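Local coordinates for virulence protein STM3117 (Salmonella enterica subsp. enterica serovar Typhimurium, PDB 3HUH), which promotes replication of the bacterium inside host macrophages and may take part in the biosynthesis and modification of the cell-wall peptidoglycan, at residues 36-41 and 55-60; 99-104 and 109-114; 128-133 and 138-143. All coordinates share one frame; numbering follows the deposited sequence.

Contact 1. Residues 36-41 and 55-60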
loop_
_atom_site.group_PDB
_atom_site.type_symbol
_atom_site.label_atom_id
_atom_site.label_comp_id
_atom_site.label_asym_id
_atom_site.label_seq_id
_atom_site.Cartn_x
_atom_site.Cartn_y
_atom_site.Cartn_z
ATOM N N THR A 36 6.908 -6.418 -17.432
ATOM C CA THR A 36 7.749 -7.200 -16.533
ATOM C C THR A 36 7.118 -7.327 -15.146
ATOM O O THR A 36 7.157 -8.393 -14.526
ATOM C CB THR A 36 9.138 -6.555 -16.402
ATOM O OG1 THR A 36 9.732 -6.439 -17.704
ATOM C CG2 THR A 36 10.030 -7.392 -15.519
ATOM N N THR A 37 6.539 -6.231 -14.670
ATOM C CA THR A 37 5.890 -6.209 -13.366
ATOM C C THR A 37 4.694 -7.149 -13.363
ATOM O O THR A 37 4.506 -7.934 -12.426
ATOM C CB THR A 37 5.441 -4.773 -13.020
ATOM O OG1 THR A 37 6.598 -3.959 -12.803
ATOM C CG2 THR A 37 4.567 -4.753 -11.776
ATOM N N ILE A 38 3.890 -7.079 -14.419
ATOM C CA ILE A 38 2.711 -7.926 -14.523
ATOM C C ILE A 38 3.098 -9.400 -14.492
ATOM O O ILE A 38 2.497 -10.193 -13.763
ATOM C CB ILE A 38 1.912 -7.599 -15.814
ATOM C CG1 ILE A 38 1.189 -6.252 -15.637
ATOM C CG2 ILE A 38 0.912 -8.725 -16.125
ATOM C CD1 ILE A 38 0.380 -5.788 -16.853
ATOM N N ARG A 39 4.108 -9.773 -15.271
ATOM C CA ARG A 39 4.537 -11.167 -15.293
ATOM C C ARG A 39 4.924 -11.672 -13.906
ATOM O O ARG A 39 4.575 -12.788 -13.524
ATOM C CB ARG A 39 5.700 -11.359 -16.269
ATOM C CG ARG A 39 5.265 -11.523 -17.717
ATOM C CD ARG A 39 6.421 -12.010 -18.589
ATOM N NE ARG A 39 5.956 -12.577 -19.855
ATOM C CZ ARG A 39 5.332 -11.891 -20.807
ATOM N NH1 ARG A 39 5.087 -10.595 -20.652
ATOM N NH2 ARG A 39 4.952 -12.505 -21.921
ATOM N N PHE A 40 5.631 -10.846 -13.144
ATOM C CA PHE A 40 6.043 -11.231 -11.798
ATOM C C PHE A 40 4.845 -11.437 -10.865
ATOM O O PHE A 40 4.709 -12.497 -10.242
ATOM C CB PHE A 40 6.962 -10.164 -11.195
ATOM C CG PHE A 40 7.348 -10.438 -9.764
ATOM C CD1 PHE A 40 8.348 -11.360 -9.462
ATOM C CD2 PHE A 40 6.700 -9.784 -8.715
ATOM C CE1 PHE A 40 8.702 -11.624 -8.134
ATOM C CE2 PHE A 40 7.043 -10.039 -7.381
ATOM C CZ PHE A 40 8.049 -10.962 -7.090
ATOM N N TYR A 41 3.967 -10.440 -10.775
ATOM C CA TYR A 41 2.824 -10.563 -9.878
ATOM C C TYR A 41 1.839 -11.656 -10.270
ATOM O O TYR A 41 1.230 -12.288 -9.402
ATOM C CB TYR A 41 2.122 -9.205 -9.707
ATOM C CG TYR A 41 2.908 -8.275 -8.802
ATOM C CD1 TYR A 41 3.874 -7.414 -9.320
ATOM C CD2 TYR A 41 2.740 -8.313 -7.414
ATOM C CE1 TYR A 41 4.658 -6.614 -8.484
ATOM C CE2 TYR A 41 3.524 -7.522 -6.567
ATOM C CZ TYR A 41 4.480 -6.678 -7.106
ATOM O OH TYR A 41 5.268 -5.923 -6.263
ATOM N N ASN A 55 -6.957 2.107 -21.032
ATOM C CA ASN A 55 -5.570 1.716 -21.263
ATOM C C ASN A 55 -4.671 1.619 -20.028
ATOM O O ASN A 55 -3.452 1.533 -20.160
ATOM C CB ASN A 55 -4.931 2.700 -22.244
ATOM C CG ASN A 55 -5.104 4.141 -21.796
ATOM O OD1 ASN A 55 -5.171 4.419 -20.599
ATOM N ND2 ASN A 55 -5.173 5.061 -22.750
ATOM N N ARG A 56 -5.257 1.626 -18.838
ATOM C CA ARG A 56 -4.457 1.547 -17.621
ATOM C C ARG A 56 -4.425 0.127 -17.081
ATOM O O ARG A 56 -5.388 -0.623 -17.240
ATOM C CB ARG A 56 -5.021 2.496 -16.570
ATOM C CG ARG A 56 -5.199 3.915 -17.089
ATOM C CD ARG A 56 -5.353 4.873 -15.951
ATOM N NE ARG A 56 -5.629 6.226 -16.416
ATOM C CZ ARG A 56 -5.702 7.275 -15.610
ATOM N NH1 ARG A 56 -5.508 7.112 -14.306
ATOM N NH2 ARG A 56 -5.991 8.478 -16.099
ATOM N N LYS A 57 -3.318 -0.238 -16.441
ATOM C CA LYS A 57 -3.160 -1.579 -15.892
ATOM C C LYS A 57 -3.265 -1.651 -14.377
ATOM O O LYS A 57 -2.825 -0.744 -13.659
ATOM C CB LYS A 57 -1.808 -2.170 -16.297
ATOM C CG LYS A 57 -1.690 -2.555 -17.760
ATOM C CD LYS A 57 -1.620 -1.357 -18.666
ATOM C CE LYS A 57 -1.463 -1.817 -20.105
ATOM N NZ LYS A 57 -2.625 -2.640 -20.555
ATOM N N ALA A 58 -3.853 -2.743 -13.902
ATOM C CA ALA A 58 -3.990 -2.996 -12.477
ATOM C C ALA A 58 -3.836 -4.491 -12.235
ATOM O O ALA A 58 -3.976 -5.308 -13.153
ATOM C CB ALA A 58 -5.341 -2.518 -11.973
ATOM N N LEU A 59 -3.519 -4.833 -10.997
ATOM C CA LEU A 59 -3.356 -6.216 -10.587
ATOM C C LEU A 59 -4.383 -6.438 -9.498
ATOM O O LEU A 59 -4.340 -5.800 -8.444
ATOM C CB LEU A 59 -1.949 -6.454 -10.041
ATOM C CG LEU A 59 -0.843 -6.424 -11.102
ATOM C CD1 LEU A 59 0.502 -6.236 -10.431
ATOM C CD2 LEU A 59 -0.882 -7.709 -11.928
ATOM N N ILE A 60 -5.325 -7.330 -9.782
ATOM C CA ILE A 60 -6.401 -7.665 -8.868
ATOM C C ILE A 60 -6.027 -8.820 -7.943
ATOM O O ILE A 60 -5.435 -9.802 -8.381
ATOM C CB ILE A 60 -7.665 -8.100 -9.659
ATOM C CG1 ILE A 60 -8.032 -7.033 -10.695
ATOM C CG2 ILE A 60 -8.802 -8.416 -8.708
ATOM C CD1 ILE A 60 -8.263 -5.660 -10.117
#

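Contact 2. Residues 99-104 and 109-114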
loop_
_atom_site.group_PDB
_atom_site.type_symbol
_atom_site.label_atom_id
_atom_site.label_comp_id
_atom_site.label_asym_id
_atom_site.label_seq_id
_atom_site.Cartn_x
_atom_site.Cartn_y
_atom_site.Cartn_z
ATOM N N ASP A 99 4.836 -23.983 2.391
ATOM C CA ASP A 99 4.547 -24.356 1.013
ATOM C C ASP A 99 4.878 -23.145 0.138
ATOM O O ASP A 99 5.366 -23.288 -0.986
ATOM C CB ASP A 99 3.070 -24.740 0.831
ATOM C CG ASP A 99 2.720 -26.069 1.488
ATOM O OD1 ASP A 99 3.628 -26.907 1.696
ATOM O OD2 ASP A 99 1.525 -26.284 1.780
ATOM N N VAL A 100 4.628 -21.948 0.668
ATOM C CA VAL A 100 4.919 -20.727 -0.074
ATOM C C VAL A 100 6.428 -20.611 -0.268
ATOM O O VAL A 100 6.897 -20.255 -1.348
ATOM C CB VAL A 100 4.420 -19.470 0.675
ATOM C CG1 VAL A 100 4.835 -18.210 -0.084
ATOM C CG2 VAL A 100 2.900 -19.519 0.819
ATOM N N VAL A 101 7.184 -20.902 0.788
ATOM C CA VAL A 101 8.644 -20.850 0.707
ATOM C C VAL A 101 9.105 -21.738 -0.442
ATOM O O VAL A 101 9.901 -21.321 -1.279
ATOM C CB VAL A 101 9.300 -21.351 2.017
ATOM C CG1 VAL A 101 10.784 -21.605 1.797
ATOM C CG2 VAL A 101 9.103 -20.323 3.116
ATOM N N SER A 102 8.591 -22.963 -0.476
ATOM C CA SER A 102 8.943 -23.912 -1.523
ATOM C C SER A 102 8.558 -23.387 -2.906
ATOM O O SER A 102 9.320 -23.509 -3.863
ATOM C CB SER A 102 8.247 -25.249 -1.262
ATOM O OG SER A 102 8.458 -26.151 -2.332
ATOM N N GLU A 103 7.373 -22.794 -3.000
ATOM C CA GLU A 103 6.876 -22.248 -4.257
ATOM C C GLU A 103 7.829 -21.176 -4.788
ATOM O O GLU A 103 8.145 -21.144 -5.980
ATOM C CB GLU A 103 5.484 -21.656 -4.024
ATOM C CG GLU A 103 4.651 -21.419 -5.260
ATOM C CD GLU A 103 3.239 -20.981 -4.904
ATOM O OE1 GLU A 103 2.587 -21.682 -4.101
ATOM O OE2 GLU A 103 2.785 -19.943 -5.422
ATOM N N ILE A 104 8.291 -20.306 -3.893
ATOM C CA ILE A 104 9.206 -19.228 -4.255
ATOM C C ILE A 104 10.537 -19.753 -4.783
ATOM O O ILE A 104 11.043 -19.273 -5.795
ATOM C CB ILE A 104 9.473 -18.301 -3.040
ATOM C CG1 ILE A 104 8.219 -17.472 -2.743
ATOM C CG2 ILE A 104 10.689 -17.407 -3.303
ATOM C CD1 ILE A 104 8.323 -16.619 -1.502
ATOM N N ILE A 109 13.146 -17.670 -7.415
ATOM C CA ILE A 109 13.168 -16.367 -6.768
ATOM C C ILE A 109 14.011 -16.427 -5.502
ATOM O O ILE A 109 13.886 -17.353 -4.704
ATOM C CB ILE A 109 11.744 -15.925 -6.404
ATOM C CG1 ILE A 109 10.875 -15.938 -7.663
ATOM C CG2 ILE A 109 11.766 -14.541 -5.763
ATOM C CD1 ILE A 109 9.411 -15.812 -7.383
ATOM N N SER A 110 14.873 -15.434 -5.321
ATOM C CA SER A 110 15.730 -15.393 -4.147
ATOM C C SER A 110 14.974 -14.910 -2.915
ATOM O O SER A 110 14.214 -13.940 -2.973
ATOM C CB SER A 110 16.927 -14.479 -4.403
ATOM O OG SER A 110 17.629 -14.884 -5.567
ATOM N N ILE A 111 15.185 -15.601 -1.800
ATOM C CA ILE A 111 14.551 -15.240 -0.542
ATOM C C ILE A 111 15.441 -14.247 0.197
ATOM O O ILE A 111 16.552 -14.584 0.616
ATOM C CB ILE A 111 14.335 -16.486 0.340
ATOM C CG1 ILE A 111 13.288 -17.394 -0.315
ATOM C CG2 ILE A 111 13.895 -16.072 1.741
ATOM C CD1 ILE A 111 12.976 -18.652 0.463
ATOM N N VAL A 112 14.957 -13.017 0.352
ATOM C CA VAL A 112 15.726 -11.987 1.040
ATOM C C VAL A 112 15.940 -12.361 2.501
ATOM O O VAL A 112 17.053 -12.269 3.019
ATOM C CB VAL A 112 15.017 -10.618 0.969
ATOM C CG1 VAL A 112 15.791 -9.588 1.776
ATOM C CG2 VAL A 112 14.897 -10.179 -0.482
ATOM N N GLU A 113 14.865 -12.786 3.154
ATOM C CA GLU A 113 14.918 -13.186 4.552
ATOM C C GLU A 113 13.696 -14.026 4.888
ATOM O O GLU A 113 12.668 -13.928 4.218
ATOM C CB GLU A 113 14.951 -11.950 5.458
ATOM C CG GLU A 113 15.022 -12.282 6.941
ATOM C CD GLU A 113 15.207 -11.056 7.811
ATOM O OE1 GLU A 113 15.275 -11.211 9.048
ATOM O OE2 GLU A 113 15.288 -9.939 7.260
ATOM N N GLY A 114 13.815 -14.858 5.919
ATOM C CA GLY A 114 12.693 -15.674 6.332
ATOM C C GLY A 114 12.794 -17.149 5.989
ATOM O O GLY A 114 13.731 -17.576 5.305
#

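Contact 3. Residues 128-133 and 138-143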
loop_
_atom_site.group_PDB
_atom_site.type_symbol
_atom_site.label_atom_id
_atom_site.label_comp_id
_atom_site.label_asym_id
_atom_site.label_seq_id
_atom_site.Cartn_x
_atom_site.Cartn_y
_atom_site.Cartn_z
ATOM N N ILE A 128 7.981 -14.220 4.845
ATOM C CA ILE A 128 9.035 -14.558 3.906
ATOM C C ILE A 128 9.145 -13.293 3.054
ATOM O O ILE A 128 8.127 -12.697 2.695
ATOM C CB ILE A 128 8.651 -15.783 3.040
ATOM C CG1 ILE A 128 9.858 -16.232 2.213
ATOM C CG2 ILE A 128 7.468 -15.456 2.156
ATOM C CD1 ILE A 128 11.011 -16.745 3.061
ATOM N N TYR A 129 10.368 -12.860 2.761
ATOM C CA TYR A 129 10.578 -11.647 1.976
ATOM C C TYR A 129 11.243 -11.903 0.637
ATOM O O TYR A 129 12.207 -12.664 0.549
ATOM C CB TYR A 129 11.473 -10.660 2.728
ATOM C CG TYR A 129 10.945 -10.140 4.042
ATOM C CD1 TYR A 129 10.365 -8.874 4.127
ATOM C CD2 TYR A 129 11.083 -10.883 5.212
ATOM C CE1 TYR A 129 9.948 -8.354 5.350
ATOM C CE2 TYR A 129 10.669 -10.375 6.440
ATOM C CZ TYR A 129 10.105 -9.107 6.502
ATOM O OH TYR A 129 9.731 -8.582 7.716
ATOM N N ILE A 130 10.723 -11.256 -0.400
ATOM C CA ILE A 130 11.298 -11.345 -1.741
ATOM C C ILE A 130 11.229 -9.941 -2.327
ATOM O O ILE A 130 10.718 -9.016 -1.690
ATOM C CB ILE A 130 10.526 -12.325 -2.668
ATOM C CG1 ILE A 130 9.057 -11.905 -2.787
ATOM C CG2 ILE A 130 10.644 -13.746 -2.132
ATOM C CD1 ILE A 130 8.246 -12.760 -3.731
ATOM N N ARG A 131 11.758 -9.768 -3.529
ATOM C CA ARG A 131 11.717 -8.466 -4.173
ATOM C C ARG A 131 11.104 -8.588 -5.549
ATOM O O ARG A 131 11.277 -9.604 -6.226
ATOM C CB ARG A 131 13.118 -7.871 -4.307
ATOM C CG ARG A 131 13.696 -7.389 -2.995
ATOM C CD ARG A 131 14.986 -6.622 -3.188
ATOM N NE ARG A 131 15.609 -6.348 -1.896
ATOM C CZ ARG A 131 15.155 -5.466 -1.012
ATOM N NH1 ARG A 131 14.070 -4.748 -1.277
ATOM N NH2 ARG A 131 15.776 -5.322 0.153
ATOM N N ASP A 132 10.377 -7.557 -5.966
ATOM C CA ASP A 132 9.785 -7.594 -7.290
ATOM C C ASP A 132 10.816 -7.061 -8.286
ATOM O O ASP A 132 11.926 -6.697 -7.897
ATOM C CB ASP A 132 8.444 -6.829 -7.323
ATOM C CG ASP A 132 8.593 -5.315 -7.327
ATOM O OD1 ASP A 132 9.716 -4.782 -7.223
ATOM O OD2 ASP A 132 7.541 -4.649 -7.441
ATOM N N PRO A 133 10.477 -7.022 -9.581
ATOM C CA PRO A 133 11.421 -6.536 -10.597
ATOM C C PRO A 133 12.065 -5.172 -10.384
ATOM O O PRO A 133 13.181 -4.926 -10.862
ATOM C CB PRO A 133 10.594 -6.588 -11.875
ATOM C CG PRO A 133 9.737 -7.781 -11.650
ATOM C CD PRO A 133 9.267 -7.564 -10.224
ATOM N N ILE A 138 8.666 -7.244 -0.883
ATOM C CA ILE A 138 7.381 -7.915 -0.752
ATOM C C ILE A 138 7.464 -8.938 0.371
ATOM O O ILE A 138 8.251 -9.881 0.314
ATOM C CB ILE A 138 6.987 -8.627 -2.062
ATOM C CG1 ILE A 138 6.995 -7.624 -3.224
ATOM C CG2 ILE A 138 5.621 -9.278 -1.904
ATOM C CD1 ILE A 138 6.086 -6.420 -3.032
ATOM N N GLU A 139 6.646 -8.723 1.394
ATOM C CA GLU A 139 6.586 -9.590 2.558
ATOM C C GLU A 139 5.325 -10.436 2.408
ATOM O O GLU A 139 4.220 -9.900 2.372
ATOM C CB GLU A 139 6.512 -8.726 3.829
ATOM C CG GLU A 139 6.530 -9.491 5.154
ATOM C CD GLU A 139 6.375 -8.581 6.373
ATOM O OE1 GLU A 139 6.397 -7.341 6.208
ATOM O OE2 GLU A 139 6.235 -9.104 7.506
ATOM N N ILE A 140 5.491 -11.749 2.283
ATOM C CA ILE A 140 4.347 -12.654 2.157
ATOM C C ILE A 140 4.228 -13.349 3.509
ATOM O O ILE A 140 5.173 -14.003 3.967
ATOM C CB ILE A 140 4.558 -13.678 1.029
ATOM C CG1 ILE A 140 4.767 -12.937 -0.296
ATOM C CG2 ILE A 140 3.341 -14.578 0.913
ATOM C CD1 ILE A 140 5.258 -13.802 -1.431
ATOM N N SER A 141 3.067 -13.218 4.143
ATOM C CA SER A 141 2.896 -13.764 5.484
ATOM C C SER A 141 1.619 -14.542 5.774
ATOM O O SER A 141 0.586 -14.330 5.150
ATOM C CB SER A 141 2.997 -12.610 6.486
ATOM O OG SER A 141 4.034 -11.713 6.121
ATOM N N GLN A 142 1.709 -15.444 6.745
ATOM C CA GLN A 142 0.563 -16.231 7.178
ATOM C C GLN A 142 0.406 -15.996 8.675
ATOM O O GLN A 142 1.395 -16.019 9.418
ATOM C CB GLN A 142 0.789 -17.723 6.920
ATOM C CG GLN A 142 -0.296 -18.606 7.520
ATOM C CD GLN A 142 -0.038 -20.079 7.297
ATOM O OE1 GLN A 142 1.100 -20.542 7.379
ATOM N NE2 GLN A 142 -1.099 -20.830 7.025
ATOM N N TYR A 143 -0.821 -15.754 9.121
ATOM C CA TYR A 143 -1.055 -15.533 10.542
ATOM C C TYR A 143 -0.883 -16.828 11.324
ATOM O O TYR A 143 -1.309 -17.882 10.803
ATOM C CB TYR A 143 -2.461 -14.973 10.782
ATOM C CG TYR A 143 -2.503 -13.464 10.818
ATOM C CD1 TYR A 143 -2.710 -12.721 9.659
ATOM C CD2 TYR A 143 -2.276 -12.778 12.010
ATOM C CE1 TYR A 143 -2.683 -11.324 9.687
ATOM C CE2 TYR A 143 -2.246 -11.389 12.051
ATOM C CZ TYR A 143 -2.449 -10.671 10.884
ATOM O OH TYR A 143 -2.409 -9.302 10.933
#

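Contact 1. Residues 36-41 and 55-60
Tyr-41 has its ring carbon CG turned beside its own backbone N (chi1 -75°), and Leu-59 has the same kind of first torsion (chi1 -71°). In each residue CG lies trans to the carbonyl carbon. These rotations bring Leu-59 CD1 to the root of the tyrosine, 3.5 Å from Tyr-41 CB and as near to the first ring atom, CG. The two side chains cross at about a right angle. The methyl sits obliquely at the base of the ring, and the ring itself leads away from the strand. Its far end is fixed elsewhere, by a hydrogen bond between Tyr-41 OH and Asp-132 OD2.

One turn earlier on the helix, Ile-38 reaches across with an extended outer chain. Its tip CD1 lies 3.9 Å from Lys-57 CG. Lys-57 bends at its second torsion, and its ammonium end leads away from the helix. What it offers Ile-38 is therefore methylene. The other leucine methyl fills in between: Leu-59 CD2 is 4.0 Å from Tyr-41 CB. Leu-59 CD2 is also 4.4 Å from Ile-38 CA.

The contact is small, 209 Å² in all. Only carbon atoms meet, including a lysine methylene and the base of a tyrosine. The axes of helix segment 36-41 and strand segment 56-60 approach to 9.8 Å, with their N-to-C directions 14° apart. Ile-38 also touches Ala-49 and Leu-68 on the two strands flanking 56-61. The helix follows the first strand and packs on a mixed sheet of order 1-4-3-2. With the family assignment, this topology marks the beta-alpha-beta-beta-beta module of the vicinal oxygen chelate (VOC) fold.

Contact 2. Residues 99-104 and 109-114
Ile-104 puts its branch methyl CG2 into a hollow made by Ile-109 and Ile-111. On one wall Ile-104 CG2 lies 3.6 Å from Ile-109 CB, and it also touches the carbonyl O of that residue. On the other wall Ile-104 CG2 lies 4.0 Å from Ile-111 CG1. The first torsion of Ile-104 (chi1 -72°) sets CG2 trans to the backbone N, which aims this methyl at the loop while CG1 takes another direction.

Ile-111 fills a groove in return. Its CB does not point straight at the helix, but its outer chain is fully extended (chi2 -179°) and carries CD1 across. Ile-111 CD1 ends 3.9 Å from Val-101 CG1, and the two side chains cross at about a right angle. Val-101 and Ile-104 are three residues apart, so they stand as neighbouring ridges on one side of the helix. The outer chain of Ile-111 lies in the groove between them, CG1 at Ile-104 and CD1 at Val-101.

At the C-terminal end of segment 99-104 the backbone joins in. Ile-109 N donates to Ile-104 O at 3.1 Å. Ile-109 CB stands 3.5 Å from Ile-104 O, so the side chain of Ile-109 packs beside the same carbonyl that its own N-H grips. This bond ties the last turn of helix 97-106 to the start of the returning chain.

Helix 97-106 and the run 109-114 thus fold back on each other, and both rest on strand 123-131. Ile-104 touches Ile-128 and Ile-130, Ile-111 touches Ile-128, and Ile-109 touches Ile-130. Val-101 also meets Pro-115, just before strand 116-120.

Contact 3. Residues 128-133 and 138-143
Ile-128 and Ile-140 exchange two backbone hydrogen bonds. Ile-140 N reaches Ile-128 O at 2.8 Å, and Ile-128 N gives to Ile-140 O at 3.0 Å. Ile-130 and Ile-138 repeat the pattern. Ile-130 N donates to Ile-138 O at 2.9 Å. Ile-138 N donates to Ile-130 O at 2.8 Å. Both are hydrogen-bonded antiparallel pairs. Tyr-129 and Glu-139 form the non-hydrogen-bonded pair between them. There Ile-128 O and Ile-138 O also receive CA-H contacts, from Glu-139 and Tyr-129.

Glu-139 CG lies over the tyrosine ring, 4.0 Å from its centroid, as a CH-pi contact. It is trans to the backbone N (chi1 -176°) and the chain beyond is extended, which carries the carboxylate alongside the ring, their planes 24° apart. Glu-139 OE2 is hydrogen-bonded to Ser-127 OG, and Tyr-129 OH to Arg-118 NE.

The other face is aliphatic. Ile-128 CG2 meets Ile-140 CB at 3.6 Å, and Ile-130 CD1 touches Ile-140 CD1. Ile-128, Ile-130 and Ile-140 pack on helix 97-106, while Ile-138 meets Tyr-41 of helix 34-43. Near the turn, Asp-132 OD1 takes the N-H groups of Asp-134 and Asn-136.

On the polar face Glu-139 packs on His-26 of the second subunit. A buried glutamate beside this histidine is consistent with the metal-site position of VOC relatives, though no metal role is established here.

Contact 3 is the most deeply placed of the three: all its touching residues are buried. Contacts 1 and 2 are partly buried. Contact 1 sets a helix on a sheet strand; contact 2 sets a helix against the mostly loop-like run that follows it. Contact 1 relies on carbon-to-carbon packing alone. Contact 2 adds one backbone bond, and contact 3 is built on a ladder of them. Contacts 2 and 3 lie close, about 8 Å between centres. They are joined through strand 123-131, which belongs to contact 3 and which contact 2 rests on: Val-112 N and Glu-113 O bond to the backbone of Tyr-129. Both also touch the second subunit. Contact 1, about 17 Å from contact 3 between centres, meets it where Phe-40 packs on Pro-133.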